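Local structure of geranylgeranyl Pyrophosphate Synthetase (Geoglobus acetivorans, 5JFQ) at residues A66-I71 and L123-A128; E131-A136 and A188-K193; D161-S166 and G238-I243. The protein builds geranylgeranyl diphosphate, with some farnesyl diphosphate, by adding isopentenyl diphosphate units stepwise to dimethylallyl diphosphate in a magnesium-dependent homodimer. All blocks are in the same frame, centred on the assembly; numbering follows the deposited sequence.

Overall arrangement
Interactions 1 and 2 are neighbours, with centres about 10 Å apart: A69 CB packs on L190 CD1 at 3.5 Å, and I133 and L190 of interaction 2 adjoin the loop 123-128. Interaction 3 sits on the opposite side of the chain's centre, its centre about 37 Å from that of interaction 1 and 36 Å from that of interaction 2. Helix 165-190 spans this gap, beginning in interaction 3 and ending in interaction 2. Interaction 3 is close to the allylic substrate site inferred from relatives: it contains K239, and the L242 side chain is about 8 Å from that of Q213. Interaction 2 lies away from the annotated sites.

Interaction 1: A66-I71 and L123-A128; sequences AIHAAI and LSMSDA
The main-chain oxygen of M125, rather than its side chain, lies over the centre of the H68 ring, 3.9 Å above the ring plane. The M125 side chain crosses that of H68 at about a right angle: its CB comes to 3.4 Å from H68 ND1, while SD stands obliquely 4.6 Å from the ring centroid. H68 has CG anti to its carbonyl carbon (chi1 -66°), which sets the root of the ring beside the backbone N, and H68 CB lies 3.5 Å from S126 OG. L123 to S126 form a type I turn closed by S126 N to L123 O at 3.1 Å. Beside it, A69 CB touches L123 CD1 at 4.0 Å. A water accepts the A69 N-H at 2.8 Å; its modelled distance to S126 OG is too short to be trusted. The contact thus seats the first turn of helix 67-88 against the loop joining helices 105-123 and 130-159. Further along, helix 67-88 carries D84 and D88, magnesium ligands by similarity, in the first aspartate-rich motif of this family. The carbonyl oxygen over its face would probably favour the protonated imidazole of H68 slightly, an effect that the nearby K19 may offset.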
ATOM      1  N   ALA B  66      -3.504 -21.448   8.729  1.00 60.93           N
ATOM      2  CA  ALA B  66      -3.829 -20.034   8.871  1.00 54.01           C
ATOM      3  C   ALA B  66      -2.594 -19.152   9.034  1.00 54.02           C
ATOM      4  O   ALA B  66      -2.733 -17.942   9.242  1.00 54.66           O
ATOM      5  CB  ALA B  66      -4.767 -19.831  10.059  1.00 53.03           C
ATOM      6  N   ILE B  67      -1.394 -19.724   8.921  1.00 52.50           N
ATOM      7  CA  ILE B  67      -0.195 -18.982   9.279  1.00 52.54           C
ATOM      8  C   ILE B  67       0.057 -17.845   8.291  1.00 56.90           C
ATOM      9  O   ILE B  67       0.501 -16.754   8.686  1.00 57.03           O
ATOM     10  CB  ILE B  67       1.007 -19.933   9.396  1.00 49.50           C
ATOM     11  CG1 ILE B  67       2.201 -19.190   9.980  1.00 56.35           C
ATOM     12  CG2 ILE B  67       1.391 -20.508   8.039  1.00 60.06           C
ATOM     13  CD1 ILE B  67       2.103 -18.966  11.470  1.00 60.63           C
ATOM     14  N   HIS B  68      -0.241 -18.061   7.001  1.00 48.74           N
ATOM     15  CA  HIS B  68       0.027 -17.023   6.013  1.00 48.93           C
ATOM     16  C   HIS B  68      -0.856 -15.795   6.262  1.00 55.31           C
ATOM     17  O   HIS B  68      -0.369 -14.652   6.244  1.00 53.51           O
ATOM     18  CB  HIS B  68      -0.164 -17.581   4.599  1.00 50.47           C
ATOM     19  CG  HIS B  68       0.840 -18.633   4.216  1.00 58.20           C
ATOM     20  ND1 HIS B  68       2.043 -18.336   3.608  1.00 60.56           N
ATOM     21  CD2 HIS B  68       0.815 -19.983   4.353  1.00 51.34           C
ATOM     22  CE1 HIS B  68       2.720 -19.454   3.395  1.00 53.03           C
ATOM     23  NE2 HIS B  68       1.997 -20.466   3.843  1.00 52.82           N
ATOM     24  N   ALA B  69      -2.144 -16.014   6.546  1.00 49.57           N
ATOM     25  CA  ALA B  69      -3.006 -14.923   6.980  1.00 48.01           C
ATOM     26  C   ALA B  69      -2.539 -14.311   8.297  1.00 52.70           C
ATOM     27  O   ALA B  69      -2.722 -13.107   8.525  1.00 52.30           O
ATOM     28  CB  ALA B  69      -4.432 -15.420   7.119  1.00 49.29           C
ATOM     29  N   ALA B  70      -1.950 -15.106   9.185  1.00 50.59           N
ATOM     30  CA  ALA B  70      -1.408 -14.508  10.395  1.00 52.57           C
ATOM     31  C   ALA B  70      -0.222 -13.611  10.058  1.00 53.25           C
ATOM     32  O   ALA B  70      -0.148 -12.463  10.507  1.00 50.97           O
ATOM     33  CB  ALA B  70      -1.012 -15.589  11.399  1.00 52.04           C
ATOM     34  N   ILE B  71       0.708 -14.111   9.250  1.00 54.01           N
ATOM     35  CA  ILE B  71       1.832 -13.274   8.862  1.00 52.68           C
ATOM     36  C   ILE B  71       1.347 -12.080   8.047  1.00 55.43           C
ATOM     37  O   ILE B  71       1.881 -10.971   8.181  1.00 57.11           O
ATOM     38  CB  ILE B  71       2.873 -14.126   8.108  1.00 55.56           C
ATOM     39  CG1 ILE B  71       3.376 -15.237   9.028  1.00 56.02           C
ATOM     40  CG2 ILE B  71       4.043 -13.282   7.602  1.00 51.32           C
ATOM     41  CD1 ILE B  71       3.762 -14.739  10.416  1.00 59.72           C
ATOM     42  N   LEU B 123      -0.604 -13.426   2.110  1.00 46.57           N
ATOM     43  CA  LEU B 123      -1.979 -13.899   2.218  1.00 47.33           C
ATOM     44  C   LEU B 123      -2.317 -14.874   1.099  1.00 49.10           C
ATOM     45  O   LEU B 123      -2.898 -15.932   1.349  1.00 50.78           O
ATOM     46  CB  LEU B 123      -2.953 -12.721   2.202  1.00 42.48           C
ATOM     47  CG  LEU B 123      -4.439 -13.096   2.200  1.00 45.29           C
ATOM     48  CD1 LEU B 123      -4.774 -13.937   3.398  1.00 43.11           C
ATOM     49  CD2 LEU B 123      -5.291 -11.853   2.205  1.00 45.72           C
ATOM     50  N   SER B 124      -1.927 -14.544  -0.135  1.00 49.42           N
ATOM     51  CA  SER B 124      -2.274 -15.319  -1.314  1.00 43.79           C
ATOM     52  C   SER B 124      -1.604 -16.682  -1.337  1.00 46.45           C
ATOM     53  O   SER B 124      -1.998 -17.529  -2.147  1.00 49.14           O
ATOM     54  CB  SER B 124      -1.903 -14.544  -2.583  1.00 41.52           C
ATOM     55  OG  SER B 124      -0.520 -14.692  -2.892  1.00 48.01           O
ATOM     56  N   MET B 125      -0.600 -16.903  -0.493  1.00 46.92           N
ATOM     57  CA  MET B 125       0.039 -18.207  -0.393  1.00 46.95           C
ATOM     58  C   MET B 125      -0.774 -19.200   0.420  1.00 49.52           C
ATOM     59  O   MET B 125      -0.328 -20.341   0.585  1.00 48.64           O
ATOM     60  CB  MET B 125       1.415 -18.088   0.252  1.00 43.65           C
ATOM     61  CG  MET B 125       2.356 -17.137  -0.411  1.00 47.05           C
ATOM     62  SD  MET B 125       3.852 -17.003   0.593  1.00 57.40           S
ATOM     63  CE  MET B 125       4.633 -15.579  -0.144  1.00 51.23           C
ATOM     64  N   SER B 126      -1.932 -18.800   0.944  1.00 45.65           N
ATOM     65  CA  SER B 126      -2.622 -19.625   1.925  1.00 49.26           C
ATOM     66  C   SER B 126      -3.030 -20.975   1.341  1.00 49.00           C
ATOM     67  O   SER B 126      -3.425 -21.079   0.178  1.00 48.67           O
ATOM     68  CB  SER B 126      -3.848 -18.894   2.464  1.00 47.59           C
ATOM     69  OG  SER B 126      -3.461 -17.891   3.388  1.00 51.15           O
ATOM     70  N   ASP B 127      -2.919 -22.016   2.169  1.00 48.10           N
ATOM     71  CA  ASP B 127      -3.437 -23.341   1.848  1.00 50.06           C
ATOM     72  C   ASP B 127      -4.910 -23.381   2.230  1.00 50.39           C
ATOM     73  O   ASP B 127      -5.301 -23.841   3.307  1.00 54.07           O
ATOM     74  CB  ASP B 127      -2.649 -24.416   2.577  1.00 58.59           C
ATOM     75  CG  ASP B 127      -3.285 -25.787   2.455  1.00 63.79           C
ATOM     76  OD1 ASP B 127      -4.020 -26.055   1.466  1.00 64.86           O
ATOM     77  OD2 ASP B 127      -3.048 -26.592   3.375  1.00 68.63           O
ATOM     78  N   ALA B 128      -5.741 -22.869   1.330  1.00 43.66           N
ATOM     79  CA  ALA B 128      -7.174 -22.840   1.554  1.00 46.35           C
ATOM     80  C   ALA B 128      -7.865 -22.754   0.202  1.00 48.36           C
ATOM     81  O   ALA B 128      -7.215 -22.438  -0.806  1.00 45.62           O
ATOM     82  CB  ALA B 128      -7.568 -21.661   2.464  1.00 51.85           C
TER
HETATM   83  O   HOH W   1      -2.994 -18.539   5.698  1.00 47.64           O

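Interaction 2: E131-A136 and A188-K193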
ATOM      1  N   GLU B 131     -11.276 -19.542  -3.910  1.00 48.43           N
ATOM      2  CA  GLU B 131     -12.539 -18.879  -3.604  1.00 47.49           C
ATOM      3  C   GLU B 131     -12.513 -18.138  -2.270  1.00 51.31           C
ATOM      4  O   GLU B 131     -13.001 -17.003  -2.168  1.00 48.79           O
ATOM      5  CB  GLU B 131     -13.609 -19.965  -3.602  1.00 50.85           C
ATOM      6  CG  GLU B 131     -12.920 -21.294  -3.122  1.00 56.25           C
ATOM      7  CD  GLU B 131     -13.772 -22.524  -3.172  1.00 51.09           C
ATOM      8  OE1 GLU B 131     -14.912 -22.512  -2.660  1.00 65.08           O
ATOM      9  OE2 GLU B 131     -13.284 -23.529  -3.737  1.00 70.36           O
ATOM     10  N   ASN B 132     -11.954 -18.777  -1.236  1.00 48.27           N
ATOM     11  CA  ASN B 132     -11.870 -18.160   0.084  1.00 50.78           C
ATOM     12  C   ASN B 132     -10.640 -17.285   0.244  1.00 50.80           C
ATOM     13  O   ASN B 132     -10.655 -16.361   1.065  1.00 52.14           O
ATOM     14  CB  ASN B 132     -11.859 -19.221   1.191  1.00 53.09           C
ATOM     15  CG  ASN B 132     -13.169 -19.976   1.301  1.00 55.51           C
ATOM     16  OD1 ASN B 132     -14.212 -19.513   0.832  1.00 58.36           O
ATOM     17  ND2 ASN B 132     -13.128 -21.130   1.952  1.00 54.10           N
ATOM     18  N   ILE B 133      -9.560 -17.563  -0.488  1.00 45.89           N
ATOM     19  CA  ILE B 133      -8.441 -16.631  -0.481  1.00 47.97           C
ATOM     20  C   ILE B 133      -8.867 -15.314  -1.118  1.00 48.06           C
ATOM     21  O   ILE B 133      -8.531 -14.227  -0.625  1.00 45.26           O
ATOM     22  CB  ILE B 133      -7.225 -17.248  -1.191  1.00 52.46           C
ATOM     23  CG1 ILE B 133      -6.952 -18.667  -0.678  1.00 50.58           C
ATOM     24  CG2 ILE B 133      -6.004 -16.394  -0.966  1.00 44.64           C
ATOM     25  CD1 ILE B 133      -5.655 -19.245  -1.204  1.00 45.59           C
ATOM     26  N   VAL B 134      -9.645 -15.393  -2.205  1.00 47.17           N
ATOM     27  CA  VAL B 134     -10.162 -14.189  -2.851  1.00 46.32           C
ATOM     28  C   VAL B 134     -10.972 -13.365  -1.861  1.00 45.13           C
ATOM     29  O   VAL B 134     -10.700 -12.180  -1.651  1.00 44.40           O
ATOM     30  CB  VAL B 134     -10.990 -14.550  -4.093  1.00 40.11           C
ATOM     31  CG1 VAL B 134     -11.656 -13.296  -4.639  1.00 36.12           C
ATOM     32  CG2 VAL B 134     -10.100 -15.164  -5.133  1.00 38.95           C
ATOM     33  N   ARG B 135     -11.956 -13.992  -1.215  1.00 44.17           N
ATOM     34  CA  ARG B 135     -12.718 -13.292  -0.187  1.00 45.93           C
ATOM     35  C   ARG B 135     -11.818 -12.736   0.915  1.00 45.48           C
ATOM     36  O   ARG B 135     -12.062 -11.636   1.415  1.00 47.06           O
ATOM     37  CB  ARG B 135     -13.779 -14.211   0.397  1.00 48.13           C
ATOM     38  CG  ARG B 135     -15.002 -14.357  -0.494  1.00 52.31           C
ATOM     39  CD  ARG B 135     -15.910 -15.480  -0.004  1.00 51.66           C
ATOM     40  NE  ARG B 135     -16.340 -15.308   1.386  1.00 52.25           N
ATOM     41  CZ  ARG B 135     -16.247 -16.255   2.320  1.00 57.16           C
ATOM     42  NH1 ARG B 135     -15.744 -17.455   2.022  1.00 54.06           N
ATOM     43  NH2 ARG B 135     -16.682 -16.010   3.549  1.00 52.70           N
ATOM     44  N   ALA B 136     -10.773 -13.471   1.302  1.00 45.88           N
ATOM     45  CA  ALA B 136      -9.867 -12.980   2.335  1.00 43.33           C
ATOM     46  C   ALA B 136      -9.086 -11.775   1.848  1.00 48.42           C
ATOM     47  O   ALA B 136      -8.864 -10.823   2.605  1.00 49.23           O
ATOM     48  CB  ALA B 136      -8.903 -14.077   2.783  1.00 42.90           C
ATOM     49  N   ALA B 188     -12.252 -17.957   9.708  1.00 54.21           N
ATOM     50  CA  ALA B 188     -13.612 -18.275   9.295  1.00 54.54           C
ATOM     51  C   ALA B 188     -13.806 -18.027   7.813  1.00 56.46           C
ATOM     52  O   ALA B 188     -14.584 -18.733   7.158  1.00 62.51           O
ATOM     53  CB  ALA B 188     -14.618 -17.452  10.093  1.00 57.39           C
ATOM     54  N   VAL B 189     -13.122 -17.027   7.268  1.00 54.27           N
ATOM     55  CA  VAL B 189     -13.221 -16.785   5.839  1.00 54.40           C
ATOM     56  C   VAL B 189     -12.430 -17.828   5.076  1.00 53.86           C
ATOM     57  O   VAL B 189     -12.913 -18.388   4.086  1.00 55.25           O
ATOM     58  CB  VAL B 189     -12.744 -15.370   5.493  1.00 53.82           C
ATOM     59  CG1 VAL B 189     -12.944 -15.110   4.006  1.00 50.26           C
ATOM     60  CG2 VAL B 189     -13.487 -14.359   6.329  1.00 56.67           C
ATOM     61  N   LEU B 190     -11.205 -18.109   5.535  1.00 49.42           N
ATOM     62  CA  LEU B 190     -10.312 -18.992   4.795  1.00 54.71           C
ATOM     63  C   LEU B 190     -10.863 -20.415   4.712  1.00 58.18           C
ATOM     64  O   LEU B 190     -10.704 -21.088   3.691  1.00 55.26           O
ATOM     65  CB  LEU B 190      -8.922 -18.980   5.433  1.00 54.38           C
ATOM     66  CG  LEU B 190      -8.060 -17.777   5.030  1.00 50.92           C
ATOM     67  CD1 LEU B 190      -6.728 -17.701   5.774  1.00 40.56           C
ATOM     68  CD2 LEU B 190      -7.834 -17.807   3.531  1.00 48.83           C
ATOM     69  N   PHE B 191     -11.529 -20.879   5.767  1.00 60.35           N
ATOM     70  CA  PHE B 191     -12.006 -22.252   5.872  1.00 55.86           C
ATOM     71  C   PHE B 191     -13.524 -22.329   5.841  1.00 58.15           C
ATOM     72  O   PHE B 191     -14.123 -23.174   6.502  1.00 61.30           O
ATOM     73  CB  PHE B 191     -11.450 -22.892   7.135  1.00 50.50           C
ATOM     74  CG  PHE B 191     -10.003 -22.656   7.293  1.00 55.32           C
ATOM     75  CD1 PHE B 191      -9.173 -22.688   6.186  1.00 56.70           C
ATOM     76  CD2 PHE B 191      -9.463 -22.350   8.517  1.00 59.65           C
ATOM     77  CE1 PHE B 191      -7.820 -22.448   6.296  1.00 57.84           C
ATOM     78  CE2 PHE B 191      -8.107 -22.108   8.643  1.00 63.50           C
ATOM     79  CZ  PHE B 191      -7.284 -22.156   7.521  1.00 62.29           C
ATOM     80  N   GLY B 192     -14.155 -21.423   5.106  1.00 52.76           N
ATOM     81  CA  GLY B 192     -15.536 -21.616   4.723  1.00 54.17           C
ATOM     82  C   GLY B 192     -16.517 -21.780   5.860  1.00 59.93           C
ATOM     83  O   GLY B 192     -17.592 -22.347   5.652  1.00 58.07           O
ATOM     84  N   LYS B 193     -16.196 -21.293   7.054  1.00 64.46           N
ATOM     85  CA  LYS B 193     -17.267 -21.204   8.033  1.00 64.30           C
ATOM     86  C   LYS B 193     -18.289 -20.176   7.549  1.00 60.76           C
ATOM     87  O   LYS B 193     -18.032 -19.395   6.631  1.00 63.26           O
ATOM     88  CB  LYS B 193     -16.709 -20.866   9.418  1.00 59.71           C
ATOM     89  CG  LYS B 193     -15.451 -21.657   9.765  1.00 59.94           C
ATOM     90  CD  LYS B 193     -15.600 -23.146   9.438  1.00 53.53           C
ATOM     91  CE  LYS B 193     -14.482 -23.954  10.076  1.00 57.92           C
ATOM     92  NZ  LYS B 193     -14.555 -25.408   9.752  1.00 68.35           N
TER
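The C-terminal end of helix 165-190 meets the start of helix 130-159, where N132 ND2 donates a hydrogen bond to L190 O at 3.0 Å. The N-H...O angle is 145°, and the donor stands above the carbonyl plane of L190, 65° out of it. N132 CB also abuts V189 O, at 3.2 Å. On its other branch, N132 OD1 takes a weak bond from R135 NH1 at 2.8 Å, meeting the guanidinium at its edge and in plane. V189 CG1 lies 3.8 Å above that same guanidinium, over its centre. The R135 chain bends about its CG-CD bond (chi3 57°), which sets NE. The two helices form an antiparallel hairpin of the all-helical prenyltransferase fold, and the chain leaves helix 165-190 at F191. An alanine in place of N132 would probably leave L190 O without this donor and the R135 guanidinium freer to turn. Alongside, L190 CD2 packs on A136 CB at 4.0 Å and on I133 CG1 at 4.4 Å. E198 of helix 195-221 touches both R135 and V189, and I133 also packs on V134 of the second subunit.

Interaction 3: D161-S166 and G238-I243; sequences DSVGES and GKKTLI
K240 reaches from the loop before helix 242-249 to the loop before helix 165-190, where it touches V163 and D161. Its CB points toward the segment 161-166, and from there the chain runs extended through CG and CD to CE. CD is the first atom to meet a partner, V163 CG2 at 4.0 Å, where the two side chains cross obliquely. CE then passes 3.7 Å from D161 O. A bend at the last torsion (chi4 -66°) brings NZ to that same oxygen, to which it donates a hydrogen bond at 3.1 Å. The ammonium lies 48° out of the carbonyl plane of D161, with a C=O...N angle of 128°. Two helix ends lie in these segments: G164 is the N-cap of helix 165-190, and G238, at positive phi, closes helix 233-236 in a Schellman motif. Between G238 and K240 lies K239, which by similarity binds dimethylallyl diphosphate. T241 packs on D217 of helix 195-221, part of the second aspartate-rich motif of this family. Further along, L242 CD1 lies against the E165 side chain, 3.8 Å from CG and 3.4 Å from OE2. E165 has CG anti to its backbone N and is extended beyond it; its carboxylate also makes weak contacts to Y282 OH and R286 NE on helix 280-298.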
ATOM      1  N   ASP B 161     -12.214  21.135  17.489  1.00 69.56           N
ATOM      2  CA  ASP B 161     -12.325  21.629  18.860  1.00 76.46           C
ATOM      3  C   ASP B 161     -12.943  20.571  19.766  1.00 75.60           C
ATOM      4  O   ASP B 161     -12.480  20.365  20.894  1.00 74.09           O
ATOM      5  CB  ASP B 161     -13.148  22.921  18.912  1.00 73.61           C
ATOM      6  CG  ASP B 161     -12.676  23.961  17.910  1.00 72.01           C
ATOM      7  OD1 ASP B 161     -13.483  24.353  17.038  1.00 72.30           O
ATOM      8  OD2 ASP B 161     -11.503  24.386  17.991  1.00 75.64           O
ATOM      9  N   SER B 162     -13.970  19.879  19.284  1.00 73.15           N
ATOM     10  CA  SER B 162     -14.577  18.815  20.061  1.00 73.90           C
ATOM     11  C   SER B 162     -15.090  17.728  19.132  1.00 72.27           C
ATOM     12  O   SER B 162     -15.678  18.009  18.082  1.00 66.86           O
ATOM     13  CB  SER B 162     -15.726  19.341  20.910  1.00 75.94           C
ATOM     14  OG  SER B 162     -16.691  19.941  20.065  1.00 82.39           O
ATOM     15  N   VAL B 163     -14.880  16.488  19.537  1.00 71.25           N
ATOM     16  CA  VAL B 163     -15.429  15.341  18.840  1.00 73.24           C
ATOM     17  C   VAL B 163     -16.269  14.548  19.832  1.00 68.87           C
ATOM     18  O   VAL B 163     -15.916  14.425  21.013  1.00 61.61           O
ATOM     19  CB  VAL B 163     -14.318  14.479  18.189  1.00 74.20           C
ATOM     20  CG1 VAL B 163     -13.553  15.306  17.171  1.00 69.66           C
ATOM     21  CG2 VAL B 163     -13.347  13.942  19.221  1.00 71.46           C
ATOM     22  N   GLY B 164     -17.407  14.049  19.354  1.00 66.84           N
ATOM     23  CA  GLY B 164     -18.251  13.220  20.181  1.00 72.77           C
ATOM     24  C   GLY B 164     -17.705  11.814  20.355  1.00 74.13           C
ATOM     25  O   GLY B 164     -16.862  11.343  19.586  1.00 76.41           O
ATOM     26  N   GLU B 165     -18.204  11.143  21.398  1.00 69.59           N
ATOM     27  CA  GLU B 165     -17.814   9.759  21.656  1.00 77.74           C
ATOM     28  C   GLU B 165     -18.061   8.879  20.431  1.00 73.19           C
ATOM     29  O   GLU B 165     -17.218   8.047  20.075  1.00 66.83           O
ATOM     30  CB  GLU B 165     -18.573   9.223  22.876  1.00 73.12           C
ATOM     31  CG  GLU B 165     -18.233   7.786  23.255  1.00 80.21           C
ATOM     32  CD  GLU B 165     -18.808   7.365  24.605  1.00 86.00           C
ATOM     33  OE1 GLU B 165     -19.831   6.638  24.641  1.00 87.89           O
ATOM     34  OE2 GLU B 165     -18.225   7.763  25.635  1.00 89.21           O
ATOM     35  N   SER B 166     -19.195   9.079  19.757  1.00 74.39           N
ATOM     36  CA  SER B 166     -19.537   8.272  18.591  1.00 74.91           C
ATOM     37  C   SER B 166     -18.465   8.374  17.509  1.00 74.25           C
ATOM     38  O   SER B 166     -17.819   7.374  17.171  1.00 69.13           O
ATOM     39  CB  SER B 166     -20.905   8.694  18.058  1.00 79.45           C
ATOM     40  OG  SER B 166     -21.880   8.622  19.085  1.00 83.48           O
ATOM     41  N   GLY B 238      -1.988  16.520  23.465  1.00 80.71           N
ATOM     42  CA  GLY B 238      -3.325  16.854  23.024  1.00 81.59           C
ATOM     43  C   GLY B 238      -4.112  15.709  22.431  1.00 87.60           C
ATOM     44  O   GLY B 238      -5.166  15.952  21.826  1.00 86.70           O
ATOM     45  N   LYS B 239      -3.632  14.473  22.575  1.00 88.74           N
ATOM     46  CA  LYS B 239      -4.337  13.317  22.040  1.00 84.02           C
ATOM     47  C   LYS B 239      -5.736  13.255  22.631  1.00 84.32           C
ATOM     48  O   LYS B 239      -5.902  13.276  23.854  1.00 87.42           O
ATOM     49  CB  LYS B 239      -3.558  12.039  22.349  1.00 79.44           C
ATOM     50  N   LYS B 240      -6.744  13.213  21.761  1.00 84.23           N
ATOM     51  CA  LYS B 240      -8.143  13.152  22.187  1.00 83.71           C
ATOM     52  C   LYS B 240      -8.524  11.690  22.417  1.00 83.45           C
ATOM     53  O   LYS B 240      -8.791  10.939  21.475  1.00 80.10           O
ATOM     54  CB  LYS B 240      -9.057  13.824  21.168  1.00 76.08           C
ATOM     55  CG  LYS B 240      -9.338  15.268  21.502  1.00 84.33           C
ATOM     56  CD  LYS B 240     -10.156  15.957  20.421  1.00 80.79           C
ATOM     57  CE  LYS B 240     -10.231  17.470  20.646  1.00 76.59           C
ATOM     58  NZ  LYS B 240     -10.979  17.847  21.888  1.00 89.26           N
ATOM     59  N   THR B 241      -8.543  11.297  23.680  1.00 85.39           N
ATOM     60  CA  THR B 241      -8.860   9.958  24.128  1.00 80.54           C
ATOM     61  C   THR B 241     -10.316   9.927  24.577  1.00 78.42           C
ATOM     62  O   THR B 241     -11.019  10.941  24.560  1.00 78.27           O
ATOM     63  CB  THR B 241      -7.905   9.563  25.254  1.00 82.45           C
ATOM     64  OG1 THR B 241      -7.789  10.663  26.168  1.00 90.47           O
ATOM     65  CG2 THR B 241      -6.524   9.284  24.691  1.00 79.43           C
ATOM     66  N   LEU B 242     -10.782   8.742  24.968  1.00 75.68           N
ATOM     67  CA  LEU B 242     -12.140   8.630  25.489  1.00 75.97           C
ATOM     68  C   LEU B 242     -12.290   9.339  26.829  1.00 79.23           C
ATOM     69  O   LEU B 242     -13.377   9.836  27.148  1.00 76.10           O
ATOM     70  CB  LEU B 242     -12.527   7.162  25.633  1.00 75.32           C
ATOM     71  CG  LEU B 242     -13.985   6.941  26.025  1.00 75.51           C
ATOM     72  CD1 LEU B 242     -14.892   7.747  25.097  1.00 68.84           C
ATOM     73  CD2 LEU B 242     -14.338   5.458  26.001  1.00 73.49           C
ATOM     74  N   ILE B 243     -11.216   9.379  27.626  1.00 82.52           N
ATOM     75  CA  ILE B 243     -11.246  10.069  28.917  1.00 87.18           C
ATOM     76  C   ILE B 243     -11.494  11.560  28.717  1.00 84.64           C
ATOM     77  O   ILE B 243     -12.469  12.123  29.228  1.00 81.04           O
ATOM     78  CB  ILE B 243      -9.937   9.818  29.692  1.00 87.37           C
ATOM     79  CG1 ILE B 243      -8.759   9.811  28.726  1.00 89.21           C
ATOM     80  CG2 ILE B 243      -9.988   8.518  30.465  1.00 86.63           C
ATOM     81  CD1 ILE B 243      -7.403   9.710  29.353  1.00 93.47           C
TER